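Local coordinates for protein argininosuccinate lyase (Chelativorans sp., PDB 6RXA) that acts as an EDDS lyase, a C-N lyase of the aspartase/fumarase superfamily, and may split argininosuccinate into fumarate and L-arginine, at residues Phe123-Leu128 / Arg192-Pro197; Ala233-Val238 / Ala322-Leu327; Tyr364-Asp369 / Trp437-Arg442. The protein carries 2 engineered substitutions. All blocks are in the same frame, centred on the assembly; numbering follows the deposited sequence.

Interaction 1: residues Phe123-Leu128 / Arg192-Pro197; sequences FLRDQL and RINLCP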
loop_
_atom_site.group_PDB
_atom_site.type_symbol
_atom_site.label_atom_id
_atom_site.label_comp_id
_atom_site.label_asym_id
_atom_site.label_seq_id
_atom_site.Cartn_x
_atom_site.Cartn_y
_atom_site.Cartn_z
ATOM N N PHE A 123 15.474 -20.311 -3.371
ATOM C CA PHE A 123 16.093 -19.010 -3.157
ATOM C C PHE A 123 15.562 -18.357 -1.887
ATOM O O PHE A 123 16.346 -17.937 -1.030
ATOM C CB PHE A 123 15.839 -18.110 -4.370
ATOM C CG PHE A 123 16.153 -16.668 -4.122
ATOM C CD1 PHE A 123 17.456 -16.262 -3.920
ATOM C CD2 PHE A 123 15.140 -15.729 -4.080
ATOM C CE1 PHE A 123 17.740 -14.933 -3.661
ATOM C CE2 PHE A 123 15.428 -14.391 -3.835
ATOM C CZ PHE A 123 16.724 -14.005 -3.632
ATOM N N LEU A 124 14.234 -18.270 -1.742
ATOM C CA LEU A 124 13.659 -17.632 -0.559
ATOM C C LEU A 124 14.038 -18.383 0.711
ATOM O O LEU A 124 14.264 -17.768 1.762
ATOM C CB LEU A 124 12.142 -17.498 -0.669
ATOM C CG LEU A 124 11.651 -16.565 -1.770
ATOM C CD1 LEU A 124 10.124 -16.540 -1.827
ATOM C CD2 LEU A 124 12.212 -15.151 -1.605
ATOM N N ARG A 125 14.105 -19.721 0.630
ATOM C CA ARG A 125 14.479 -20.542 1.781
ATOM C C ARG A 125 15.877 -20.178 2.269
ATOM O O ARG A 125 16.086 -19.949 3.466
ATOM C CB ARG A 125 14.393 -22.017 1.374
ATOM C CG ARG A 125 14.792 -23.014 2.429
ATOM C CD ARG A 125 14.617 -24.448 1.916
ATOM N NE ARG A 125 15.599 -24.774 0.888
ATOM C CZ ARG A 125 15.620 -25.916 0.205
ATOM N NH1 ARG A 125 14.689 -26.842 0.411
ATOM N NH2 ARG A 125 16.577 -26.128 -0.678
ATOM N N ASP A 126 16.849 -20.105 1.355
ATOM C CA ASP A 126 18.194 -19.701 1.757
ATOM C C ASP A 126 18.188 -18.277 2.302
ATOM O O ASP A 126 18.863 -17.985 3.298
ATOM C CB ASP A 126 19.165 -19.825 0.584
ATOM C CG ASP A 126 19.842 -21.206 0.506
ATOM O OD1 ASP A 126 19.686 -22.051 1.412
ATOM O OD2 ASP A 126 20.545 -21.453 -0.492
ATOM N N GLN A 127 17.416 -17.379 1.678
ATOM C CA GLN A 127 17.377 -15.997 2.147
ATOM C C GLN A 127 16.675 -15.882 3.494
ATOM O O GLN A 127 16.994 -14.991 4.288
ATOM C CB GLN A 127 16.704 -15.110 1.109
ATOM C CG GLN A 127 17.530 -14.957 -0.164
ATOM C CD GLN A 127 18.891 -14.342 0.077
ATOM O OE1 GLN A 127 19.004 -13.220 0.559
ATOM N NE2 GLN A 127 19.942 -15.080 -0.263
ATOM N N LEU A 128 15.725 -16.776 3.764
ATOM C CA LEU A 128 15.077 -16.803 5.070
ATOM C C LEU A 128 16.044 -17.261 6.154
ATOM O O LEU A 128 16.069 -16.681 7.248
ATOM C CB LEU A 128 13.821 -17.666 4.996
ATOM C CG LEU A 128 12.847 -17.670 6.164
ATOM C CD1 LEU A 128 12.476 -16.249 6.506
ATOM C CD2 LEU A 128 11.624 -18.469 5.747
ATOM N N ARG A 192 6.264 -23.209 5.635
ATOM C CA ARG A 192 5.467 -23.119 4.417
ATOM C C ARG A 192 6.333 -22.919 3.174
ATOM O O ARG A 192 5.964 -23.394 2.095
ATOM C CB ARG A 192 4.406 -22.022 4.536
ATOM C CG ARG A 192 3.178 -22.460 5.337
ATOM C CD ARG A 192 2.121 -21.343 5.469
ATOM N NE ARG A 192 2.511 -20.276 6.383
ATOM C CZ ARG A 192 2.374 -20.340 7.706
ATOM N NH1 ARG A 192 1.864 -21.428 8.274
ATOM N NH2 ARG A 192 2.748 -19.326 8.461
ATOM N N ILE A 193 7.467 -22.214 3.292
ATOM C CA ILE A 193 8.371 -22.053 2.152
ATOM C C ILE A 193 9.014 -23.384 1.797
ATOM O O ILE A 193 9.191 -23.707 0.618
ATOM C CB ILE A 193 9.435 -20.982 2.455
ATOM C CG1 ILE A 193 8.818 -19.587 2.402
ATOM C CG2 ILE A 193 10.594 -21.065 1.460
ATOM C CD1 ILE A 193 9.759 -18.463 2.675
ATOM N N ASN A 194 9.366 -24.175 2.805
ATOM C CA ASN A 194 10.170 -25.377 2.596
ATOM C C ASN A 194 9.315 -26.599 2.266
ATOM O O ASN A 194 9.446 -27.669 2.865
ATOM C CB ASN A 194 11.058 -25.640 3.801
ATOM C CG ASN A 194 12.184 -26.589 3.465
ATOM O OD1 ASN A 194 12.566 -26.702 2.302
ATOM N ND2 ASN A 194 12.719 -27.268 4.467
ATOM N N LEU A 195 8.460 -26.428 1.268
ATOM C CA LEU A 195 7.612 -27.474 0.708
ATOM C C LEU A 195 7.846 -27.518 -0.794
ATOM O O LEU A 195 7.942 -26.476 -1.442
ATOM C CB LEU A 195 6.139 -27.151 0.984
ATOM C CG LEU A 195 5.731 -27.085 2.450
ATOM C CD1 LEU A 195 4.299 -26.592 2.564
ATOM C CD2 LEU A 195 5.870 -28.446 3.093
ATOM N N CYS A 196 7.952 -28.729 -1.347
ATOM C CA CYS A 196 8.367 -28.897 -2.734
ATOM C C CYS A 196 7.166 -29.008 -3.674
ATOM O O CYS A 196 6.346 -29.926 -3.494
ATOM C CB CYS A 196 9.215 -30.146 -2.863
ATOM S SG CYS A 196 9.958 -30.284 -4.491
ATOM N N PRO A 197 7.047 -28.153 -4.681
ATOM C CA PRO A 197 5.944 -28.267 -5.655
ATOM C C PRO A 197 6.288 -29.083 -6.891
ATOM O O PRO A 197 5.427 -29.256 -7.758
ATOM C CB PRO A 197 5.699 -26.806 -6.047
ATOM C CG PRO A 197 7.097 -26.222 -6.043
ATOM C CD PRO A 197 7.812 -26.903 -4.879
#
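Ile-193, the last helical residue before the chain turns at Asn-194, presses both of its branches against the helix that carries Leu-124, Arg-125 and Leu-128. Its CG2, anti to its own backbone N, lies 3.8 Å from the backbone N of Arg-125 and 3.9 Å from CB of the same residue. The other branch ends in CD1, which meets CD2 of Leu-128 at 3.6 Å and CB of Leu-124 at a looser 4.2 Å. Beside this apolar patch Arg-125 makes the polar link: its NH1 donates to OD1 of Asn-194 at 2.8 Å, an almost straight bond (170°) lying in the guanidinium plane. The amide is turned 80° from that plane, and OD1 also rests 3.1 Å from CD of Arg-125. The arginine chain runs extended as far as CD and then bends at chi3 (70°), which sets NE off the line of the chain. Beyond the pair, Arg-125 NH2 bonds to Leu-219 O, and its charge meets Phe-221 in a cation-pi contact. The contact thus joins helix 112-147 to the C-terminal end of helix 168-193, where Leu-128 also packs on Tyr-186, Leu-189 and Tyr-190, while Phe-123 faces helix 35-56.

Interaction 2: residues Ala233-Val238 / Ala322-Leu327; sequences AGWDHV and AARVEL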
loop_
_atom_site.group_PDB
_atom_site.type_symbol
_atom_site.label_atom_id
_atom_site.label_comp_id
_atom_site.label_asym_id
_atom_site.label_seq_id
_atom_site.Cartn_x
_atom_site.Cartn_y
_atom_site.Cartn_z
ATOM N N ALA A 233 0.109 -22.455 -8.684
ATOM C CA ALA A 233 -0.651 -21.241 -8.417
ATOM C C ALA A 233 -0.347 -20.643 -7.053
ATOM O O ALA A 233 -0.531 -19.427 -6.864
ATOM C CB ALA A 233 -2.154 -21.535 -8.509
ATOM N N GLY A 234 0.128 -21.457 -6.120
ATOM C CA GLY A 234 0.356 -20.986 -4.761
ATOM C C GLY A 234 1.463 -19.948 -4.692
ATOM O O GLY A 234 2.570 -20.153 -5.202
ATOM N N TRP A 235 1.173 -18.836 -4.020
ATOM C CA TRP A 235 2.083 -17.702 -3.925
ATOM C C TRP A 235 1.967 -17.039 -2.560
ATOM O O TRP A 235 2.599 -15.998 -2.333
ATOM C CB TRP A 235 1.728 -16.688 -5.011
ATOM C CG TRP A 235 2.859 -15.830 -5.523
ATOM C CD1 TRP A 235 3.020 -14.498 -5.350
ATOM C CD2 TRP A 235 3.935 -16.259 -6.361
ATOM N NE1 TRP A 235 4.147 -14.061 -6.017
ATOM C CE2 TRP A 235 4.727 -15.129 -6.643
ATOM C CE3 TRP A 235 4.313 -17.496 -6.881
ATOM C CZ2 TRP A 235 5.885 -15.200 -7.411
ATOM C CZ3 TRP A 235 5.454 -17.565 -7.661
ATOM C CH2 TRP A 235 6.230 -16.425 -7.914
ATOM N N ASP A 236 1.169 -17.598 -1.645
ATOM C CA ASP A 236 0.912 -16.884 -0.400
ATOM C C ASP A 236 2.178 -16.783 0.442
ATOM O O ASP A 236 2.320 -15.840 1.224
ATOM C CB ASP A 236 -0.179 -17.576 0.415
ATOM C CG ASP A 236 -1.571 -17.400 -0.158
ATOM O OD1 ASP A 236 -1.732 -16.786 -1.236
ATOM O OD2 ASP A 236 -2.514 -17.861 0.536
ATOM N N HIS A 237 3.084 -17.768 0.317
ATOM C CA HIS A 237 4.364 -17.736 1.019
ATOM C C HIS A 237 5.220 -16.556 0.583
ATOM O O HIS A 237 6.016 -16.043 1.382
ATOM C CB HIS A 237 5.113 -19.054 0.789
ATOM C CG HIS A 237 5.350 -19.380 -0.655
ATOM N ND1 HIS A 237 4.323 -19.694 -1.519
ATOM C CD2 HIS A 237 6.491 -19.453 -1.383
ATOM C CE1 HIS A 237 4.818 -19.934 -2.720
ATOM N NE2 HIS A 237 6.134 -19.810 -2.663
ATOM N N VAL A 238 5.086 -16.119 -0.670
ATOM C CA VAL A 238 5.831 -14.954 -1.143
ATOM C C VAL A 238 5.282 -13.684 -0.500
ATOM O O VAL A 238 6.035 -12.833 -0.005
ATOM C CB VAL A 238 5.798 -14.898 -2.683
ATOM C CG1 VAL A 238 6.614 -13.746 -3.212
ATOM C CG2 VAL A 238 6.299 -16.223 -3.267
ATOM N N ALA A 322 1.802 -15.467 -15.096
ATOM C CA ALA A 322 3.028 -14.690 -15.227
ATOM C C ALA A 322 2.860 -13.247 -14.765
ATOM O O ALA A 322 3.814 -12.466 -14.852
ATOM C CB ALA A 322 3.520 -14.748 -16.683
ATOM N N ALA A 323 1.687 -12.868 -14.264
ATOM C CA ALA A 323 1.445 -11.508 -13.801
ATOM C C ALA A 323 1.768 -11.303 -12.325
ATOM O O ALA A 323 1.666 -10.172 -11.837
ATOM C CB ALA A 323 -0.024 -11.109 -14.024
ATOM N N ARG A 324 2.151 -12.352 -11.600
ATOM C CA ARG A 324 2.402 -12.224 -10.172
ATOM C C ARG A 324 3.715 -11.499 -9.923
ATOM O O ARG A 324 4.722 -11.752 -10.589
ATOM C CB ARG A 324 2.439 -13.613 -9.537
ATOM C CG ARG A 324 1.073 -14.314 -9.550
ATOM C CD ARG A 324 1.134 -15.756 -9.067
ATOM N NE ARG A 324 1.976 -16.556 -9.958
ATOM C CZ ARG A 324 2.183 -17.867 -9.854
ATOM N NH1 ARG A 324 1.599 -18.574 -8.902
ATOM N NH2 ARG A 324 2.982 -18.473 -10.713
ATOM N N VAL A 325 3.698 -10.603 -8.950
ATOM C CA VAL A 325 4.880 -9.861 -8.518
ATOM C C VAL A 325 5.695 -10.715 -7.556
ATOM O O VAL A 325 5.148 -11.490 -6.754
ATOM C CB VAL A 325 4.448 -8.511 -7.912
ATOM C CG1 VAL A 325 5.607 -7.759 -7.281
ATOM C CG2 VAL A 325 3.800 -7.651 -9.001
ATOM N N GLU A 326 7.013 -10.578 -7.653
ATOM C CA GLU A 326 7.967 -11.392 -6.924
ATOM C C GLU A 326 8.587 -10.599 -5.778
ATOM O O GLU A 326 8.555 -9.362 -5.751
ATOM C CB GLU A 326 9.073 -11.868 -7.875
ATOM C CG GLU A 326 8.578 -12.838 -8.947
ATOM C CD GLU A 326 9.204 -12.611 -10.322
ATOM O OE1 GLU A 326 9.407 -11.444 -10.725
ATOM O OE2 GLU A 326 9.492 -13.607 -11.009
ATOM N N LEU A 327 9.175 -11.330 -4.828
ATOM C CA LEU A 327 10.047 -10.741 -3.821
ATOM C C LEU A 327 11.480 -10.834 -4.335
ATOM O O LEU A 327 11.988 -11.939 -4.560
ATOM C CB LEU A 327 9.930 -11.470 -2.488
ATOM C CG LEU A 327 10.750 -10.882 -1.338
ATOM C CD1 LEU A 327 10.437 -9.407 -1.081
ATOM C CD2 LEU A 327 10.526 -11.717 -0.053
#
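Arg-324 lies flat on the indole of Trp-235, its guanidinium 4.3 Å centre to centre from the ring and 28° from parallel. The cation-pi contact is off-centre, over the six-membered ring near CE3, whose distance to NH1 of Arg-324 is 3.6 Å. Further back, CD of Arg-324 sits over the face of the five-membered ring of Trp-235, 4.1 Å from its centroid, in a CH-pi contact. A bend at chi3 (-63°) sets NE of Arg-324 4.0 Å from CE3 of Trp-235. The indole is also fixed at its edge: NE1 of Trp-235 donates in the ring plane to Val-325 O at 2.9 Å and 159°. Val-238 CG2 covers the opposite indole face over its centre, and Val-238 CG1 reaches CB of Leu-327 at 4.1 Å.

In the second shell, Ser-312 OG bonds Val-325 N. Glu-326, in one of its two modelled positions, brings CG to 3.9 Å from CZ2 of Trp-235 and forms a salt bridge with Lys-297 of the third subunit. Trp-235 itself is the N-cap residue of helix 236-262. Arg-324 NH1 bonds Val-232 O and, weakly at 3.1 Å, Ala-233 O, both at the C-terminal end of helix 228-233. Aromatic face and helix-end carbonyls together would probably stabilise the buried positive charge, tying the 322-327 loop to the junction of two helices.

Interaction 3: residues Tyr364-Asp369 / Trp437-Arg442; sequences YSTMTD and WQNVLR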
loop_
_atom_site.group_PDB
_atom_site.type_symbol
_atom_site.label_atom_id
_atom_site.label_comp_id
_atom_site.label_asym_id
_atom_site.label_seq_id
_atom_site.Cartn_x
_atom_site.Cartn_y
_atom_site.Cartn_z
ATOM N N TYR A 364 10.200 15.552 35.915
ATOM C CA TYR A 364 8.858 15.248 36.437
ATOM C C TYR A 364 8.351 13.856 36.103
ATOM O O TYR A 364 7.160 13.566 36.386
ATOM C CB TYR A 364 7.810 16.314 36.087
ATOM C CG TYR A 364 8.278 17.724 36.398
ATOM C CD1 TYR A 364 8.444 18.151 37.705
ATOM C CD2 TYR A 364 8.583 18.614 35.371
ATOM C CE1 TYR A 364 8.892 19.429 37.985
ATOM C CE2 TYR A 364 9.029 19.889 35.643
ATOM C CZ TYR A 364 9.175 20.293 36.948
ATOM O OH TYR A 364 9.619 21.572 37.216
ATOM N N SER A 365 9.177 12.961 35.570
ATOM C CA SER A 365 8.749 11.584 35.364
ATOM C C SER A 365 8.495 10.836 36.673
ATOM O O SER A 365 7.885 9.758 36.640
ATOM C CB SER A 365 9.776 10.842 34.506
ATOM O OG SER A 365 10.933 10.534 35.251
ATOM N N THR A 366 8.957 11.355 37.806
ATOM C CA THR A 366 8.718 10.720 39.104
ATOM C C THR A 366 7.359 11.064 39.701
ATOM O O THR A 366 7.069 10.634 40.822
ATOM C CB THR A 366 9.834 11.116 40.077
ATOM O OG1 THR A 366 9.912 12.547 40.138
ATOM C CG2 THR A 366 11.169 10.545 39.610
ATOM N N MET A 367 6.493 11.795 38.996
ATOM C CA MET A 367 5.258 12.248 39.624
ATOM C C MET A 367 4.260 11.114 39.870
ATOM O O MET A 367 3.430 11.226 40.780
ATOM C CB MET A 367 4.608 13.364 38.809
ATOM C CG MET A 367 5.399 14.652 38.789
ATOM S SD MET A 367 5.621 15.369 40.427
ATOM C CE MET A 367 7.382 15.120 40.665
ATOM N N THR A 368 4.304 10.034 39.083
ATOM C CA THR A 368 3.412 8.915 39.369
ATOM C C THR A 368 3.712 8.336 40.740
ATOM O O THR A 368 2.802 8.077 41.532
ATOM C CB THR A 368 3.530 7.810 38.325
ATOM O OG1 THR A 368 3.135 8.286 37.042
ATOM C CG2 THR A 368 2.604 6.649 38.718
ATOM N N ASP A 369 4.995 8.151 41.053
ATOM C CA ASP A 369 5.331 7.607 42.365
ATOM C C ASP A 369 4.895 8.537 43.488
ATOM O O ASP A 369 4.470 8.076 44.552
ATOM C CB ASP A 369 6.809 7.267 42.467
ATOM C CG ASP A 369 7.096 5.872 41.965
ATOM O OD1 ASP A 369 6.246 5.350 41.212
ATOM O OD2 ASP A 369 8.143 5.291 42.334
ATOM N N TRP A 437 15.893 6.495 41.100
ATOM C CA TRP A 437 16.359 5.126 41.259
ATOM C C TRP A 437 15.385 4.325 42.114
ATOM O O TRP A 437 15.131 3.149 41.827
ATOM C CB TRP A 437 17.765 5.093 41.859
ATOM C CG TRP A 437 18.326 3.698 41.930
ATOM C CD1 TRP A 437 18.744 3.027 43.044
ATOM C CD2 TRP A 437 18.499 2.795 40.833
ATOM N NE1 TRP A 437 19.177 1.762 42.705
ATOM C CE2 TRP A 437 19.040 1.601 41.350
ATOM C CE3 TRP A 437 18.255 2.884 39.456
ATOM C CZ2 TRP A 437 19.337 0.505 40.543
ATOM C CZ3 TRP A 437 18.553 1.795 38.661
ATOM C CH2 TRP A 437 19.086 0.624 39.204
ATOM N N GLN A 438 14.818 4.948 43.154
ATOM C CA GLN A 438 13.768 4.274 43.916
ATOM C C GLN A 438 12.533 4.014 43.060
ATOM O O GLN A 438 11.829 3.021 43.281
ATOM C CB GLN A 438 13.404 5.043 45.186
ATOM C CG GLN A 438 14.547 5.150 46.181
ATOM C CD GLN A 438 15.085 3.802 46.624
ATOM O OE1 GLN A 438 14.330 2.909 47.004
ATOM N NE2 GLN A 438 16.401 3.651 46.570
ATOM N N ASN A 439 12.239 4.892 42.087
ATOM C CA ASN A 439 11.136 4.609 41.170
ATOM C C ASN A 439 11.402 3.309 40.420
ATOM O O ASN A 439 10.486 2.508 40.189
ATOM C CB ASN A 439 10.959 5.732 40.137
ATOM C CG ASN A 439 10.153 6.898 40.649
ATOM O OD1 ASN A 439 9.177 7.304 40.019
ATOM N ND2 ASN A 439 10.570 7.464 41.761
ATOM N N VAL A 440 12.653 3.104 39.991
ATOM C CA VAL A 440 13.008 1.886 39.274
ATOM C C VAL A 440 12.906 0.683 40.197
ATOM O O VAL A 440 12.281 -0.328 39.860
ATOM C CB VAL A 440 14.417 2.019 38.668
ATOM C CG1 VAL A 440 14.886 0.692 38.145
ATOM C CG2 VAL A 440 14.408 3.053 37.539
ATOM N N LEU A 441 13.491 0.791 41.394
ATOM C CA LEU A 441 13.507 -0.337 42.318
ATOM C C LEU A 441 12.100 -0.756 42.728
ATOM O O LEU A 441 11.835 -1.950 42.929
ATOM C CB LEU A 441 14.341 0.017 43.548
ATOM C CG LEU A 441 15.840 0.188 43.320
ATOM C CD1 LEU A 441 16.551 0.500 44.648
ATOM C CD2 LEU A 441 16.426 -1.042 42.668
ATOM N N ARG A 442 11.184 0.203 42.883
ATOM C CA ARG A 442 9.818 -0.146 43.262
ATOM C C ARG A 442 9.079 -0.906 42.164
ATOM O O ARG A 442 8.139 -1.648 42.472
ATOM C CB ARG A 442 9.034 1.118 43.629
ATOM C CG ARG A 442 9.343 1.606 45.030
ATOM C CD ARG A 442 8.419 2.724 45.447
ATOM N NE ARG A 442 8.742 3.984 44.789
ATOM C CZ ARG A 442 9.557 4.910 45.296
ATOM N NH1 ARG A 442 10.134 4.738 46.478
ATOM N NH2 ARG A 442 9.783 6.028 44.617
HETATM O O HOH W 1 6.858 7.955 38.604
#
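Asp-369 and Arg-442 meet tip to tip in a salt bridge in which a single carboxylate oxygen takes two bonds. OD2 of Asp-369 accepts from NE of Arg-442 at 2.8 Å and from NH2 of Arg-442 at 2.9 Å, and it lies in the guanidinium plane. NE arrives from above the carboxylate, 49° out of its plane, whereas NH2 comes in on the anti side. The arginine chain bends at chi3 (-74°), which brings NE within reach of Asp-369 OD2. The other oxygen of Asp-369, OD1, pairs with Arg-443 NH2, and Arg-442 NH1 has a second carboxylate in Asp-432. An alanine in place of Arg-442 would probably leave Asp-369 OD2 without both of these donors and deprive Asp-432 of a charged mate.

Packing is tight where the amide of Asn-439 stacks on the same carboxylate, the planes 22° apart and OD1 of Asn-439 3.2 Å from CG of Asp-369. The two groups are not bonded, since ND2 is badly angled for Asp-369 OD2; it bonds instead to Asp-435 O and Ala-433 O. The Thr-366 side is looser: the side chains cross at about a right angle, CG2 of Thr-366 3.8 Å from ND2 of Asn-439. A water donates to Asn-439 OD1 at 2.8 Å and to Ser-365 O at 2.9 Å, and accepts from Asp-369 N at 3.1 Å. It bridges Ser-365 O and Asp-369 N, which at 5.5 Å are too far apart for a direct bond. Toward solvent lies the partly exposed Arg-442, while Asp-369, Asn-439 and Thr-366 are buried.

The contact packs the first turn of helix 367-378, entered through the type I turn 364-367, against helix 436-442 in the argininosuccinate lyase C-terminal region, with a salt-bridge network and one bridging water.

The three contacts follow one another along the chain, each closing before the next opens. Interactions 1 and 2 are neighbours, their centres 13 Å apart, and they touch directly: CD1 of Leu-124 lies 4.1 Å from CG2 of Val-238, and CG1 of Ile-193 lies 4.1 Å from CB of His-237. Together they bring helices 112-147, 168-193 and 236-262 and the loop before helix 329-348 into contact. Interaction 3 stands on the opposite side of the chain's centre, with centres about 49 Å from interaction 1 and 52 Å from interaction 2. It belongs to the C-terminal region of the lyase, so it packs a different part of the elongated subunit from interactions 1 and 2.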